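Local coordinates for YflH protein (Bacillus subtilis, PDB 3D0W), which is of unknown function but is a small, helical bacterial protein of the DUF3243 family, here assembled from two copies of the chain, at residues M76-L81 with E91-L96. Sequence-based numbering, arbitrary orientation.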
loop_
_atom_site.group_PDB
_atom_site.type_symbol
_atom_site.label_atom_id
_atom_site.label_comp_id
_atom_site.label_asym_id
_atom_site.label_seq_id
_atom_site.Cartn_x
_atom_site.Cartn_y
_atom_site.Cartn_z
HETATM N N MSE A 76 -1.816 8.053 2.745
HETATM C CA MSE A 76 -3.179 8.071 2.249
HETATM C C MSE A 76 -3.540 6.676 1.731
HETATM O O MSE A 76 -4.594 6.138 2.065
HETATM C CB MSE A 76 -3.319 9.089 1.125
HETATM C CG MSE A 76 -4.719 9.185 0.593
HETATM SE SE MSE A 76 -5.952 9.816 1.952
HETATM C CE MSE A 76 -6.633 11.315 0.951
ATOM N N LEU A 77 -2.669 6.087 0.915
ATOM C CA LEU A 77 -2.941 4.746 0.396
ATOM C C LEU A 77 -3.045 3.737 1.546
ATOM O O LEU A 77 -3.961 2.915 1.573
ATOM C CB LEU A 77 -1.842 4.307 -0.582
ATOM C CG LEU A 77 -1.986 2.900 -1.193
ATOM C CD1 LEU A 77 -3.275 2.824 -1.974
ATOM C CD2 LEU A 77 -0.804 2.598 -2.121
ATOM N N LEU A 78 -2.121 3.797 2.504
ATOM C CA LEU A 78 -2.154 2.862 3.620
ATOM C C LEU A 78 -3.451 2.913 4.402
ATOM O O LEU A 78 -4.023 1.869 4.729
ATOM C CB LEU A 78 -1.001 3.106 4.594
ATOM C CG LEU A 78 0.316 2.396 4.308
ATOM C CD1 LEU A 78 1.295 2.686 5.449
ATOM C CD2 LEU A 78 0.062 0.878 4.180
ATOM N N GLN A 79 -3.910 4.118 4.715
ATOM C CA GLN A 79 -5.146 4.255 5.480
ATOM C C GLN A 79 -6.359 3.768 4.693
ATOM O O GLN A 79 -7.263 3.166 5.264
ATOM C CB GLN A 79 -5.364 5.707 5.913
ATOM C CG GLN A 79 -4.431 6.176 7.026
ATOM C CD GLN A 79 -4.520 5.327 8.295
ATOM O OE1 GLN A 79 -5.600 4.888 8.700
ATOM N NE2 GLN A 79 -3.378 5.113 8.937
ATOM N N GLU A 80 -6.382 4.038 3.394
ATOM C CA GLU A 80 -7.492 3.599 2.551
ATOM C C GLU A 80 -7.508 2.066 2.450
ATOM O O GLU A 80 -8.571 1.449 2.459
ATOM C CB GLU A 80 -7.387 4.218 1.160
ATOM C CG GLU A 80 -7.775 5.689 1.090
ATOM C CD GLU A 80 -9.219 5.941 1.501
ATOM O OE1 GLU A 80 -10.110 5.161 1.100
ATOM O OE2 GLU A 80 -9.466 6.927 2.219
ATOM N N LEU A 81 -6.328 1.457 2.362
ATOM C CA LEU A 81 -6.228 -0.001 2.303
ATOM C C LEU A 81 -6.707 -0.583 3.624
ATOM O O LEU A 81 -7.451 -1.556 3.653
ATOM C CB LEU A 81 -4.772 -0.438 2.051
ATOM C CG LEU A 81 -4.261 -0.306 0.611
ATOM C CD1 LEU A 81 -2.737 -0.538 0.546
ATOM C CD2 LEU A 81 -4.984 -1.330 -0.261
ATOM N N GLU A 91 -3.558 -8.058 9.310
ATOM C CA GLU A 91 -2.373 -8.707 9.846
ATOM C C GLU A 91 -1.346 -8.901 8.737
ATOM O O GLU A 91 -0.159 -8.651 8.939
ATOM C CB GLU A 91 -2.734 -10.068 10.459
ATOM C CG GLU A 91 -3.874 -9.999 11.465
ATOM C CD GLU A 91 -4.163 -11.332 12.127
ATOM O OE1 GLU A 91 -4.364 -12.333 11.403
ATOM O OE2 GLU A 91 -4.200 -11.375 13.374
ATOM N N HIS A 92 -1.801 -9.341 7.564
ATOM C CA HIS A 92 -0.900 -9.560 6.439
ATOM C C HIS A 92 -0.296 -8.276 5.867
ATOM O O HIS A 92 0.878 -8.259 5.486
ATOM C CB HIS A 92 -1.611 -10.348 5.334
ATOM C CG HIS A 92 -1.879 -11.778 5.699
ATOM N ND1 HIS A 92 -2.471 -12.670 4.833
ATOM C CD2 HIS A 92 -1.619 -12.471 6.834
ATOM C CE1 HIS A 92 -2.566 -13.852 5.417
ATOM N NE2 HIS A 92 -2.055 -13.758 6.631
ATOM N N LEU A 93 -1.083 -7.203 5.807
ATOM C CA LEU A 93 -0.570 -5.937 5.291
ATOM C C LEU A 93 0.478 -5.359 6.251
ATOM O O LEU A 93 1.452 -4.729 5.817
ATOM C CB LEU A 93 -1.700 -4.922 5.097
ATOM C CG LEU A 93 -1.256 -3.525 4.633
ATOM C CD1 LEU A 93 -0.595 -3.599 3.255
ATOM C CD2 LEU A 93 -2.460 -2.603 4.592
ATOM N N ALA A 94 0.264 -5.558 7.549
ATOM C CA ALA A 94 1.211 -5.081 8.555
ATOM C C ALA A 94 2.516 -5.862 8.410
ATOM O O ALA A 94 3.607 -5.307 8.566
ATOM C CB ALA A 94 0.650 -5.279 9.945
ATOM N N GLN A 95 2.396 -7.154 8.111
ATOM C CA GLN A 95 3.570 -8.017 7.929
ATOM C C GLN A 95 4.362 -7.561 6.706
ATOM O O GLN A 95 5.599 -7.481 6.741
ATOM C CB GLN A 95 3.137 -9.472 7.728
ATOM C CG GLN A 95 2.493 -10.140 8.941
ATOM C CD GLN A 95 1.842 -11.479 8.584
ATOM O OE1 GLN A 95 2.449 -12.316 7.912
ATOM N NE2 GLN A 95 0.604 -11.681 9.034
ATOM N N LEU A 96 3.650 -7.249 5.625
ATOM C CA LEU A 96 4.297 -6.809 4.390
ATOM C C LEU A 96 4.998 -5.471 4.609
ATOM O O LEU A 96 6.100 -5.236 4.099
ATOM C CB LEU A 96 3.265 -6.688 3.260
ATOM C CG LEU A 96 3.815 -6.537 1.840
ATOM C CD1 LEU A 96 4.677 -7.755 1.503
ATOM C CD2 LEU A 96 2.678 -6.400 0.838
#
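L93 reaches across to L78 and L81 because its CG stands anti to the backbone N (chi1 177°), which extends the side chain away from helix 87-101 and presents CD2 to helix 73-84. In L81 the CG is instead anti to the carbonyl carbon (chi1 -77°), beside the backbone N. The L93 methyl CD2 meets L81 at the root of the side chain, with CD2 of L93 lying 4.1 Å from CB of L81; methyl CD1 of L81 lies just beyond, 4.5 Å from CD2 of L93. L78 approaches L93 differently, methyl to methyl: its CB does not face the other helix, but its CD2 swings in to 4.3 Å from CD2 of L93. At that L93 methyl the directions to CB of L81 and CD2 of L78 diverge by roughly a right angle, so a single branch of L93 bridges successive turns of helix 73-84. The leucine side chains span 8.7 Å between the CA atoms of L81 and L93, the nearest CA pair of the two segments. L78 also packs on L64 of helix 56-65 and on L77 of the second subunit, which links this junction of two consecutive helices to the dimer interface. All three leucines are buried, yet they bury just 111 Å² between the two segments, and the contact is purely apolar: dispersion and water exclusion, without directional bonds, would account for its contribution to cohesion.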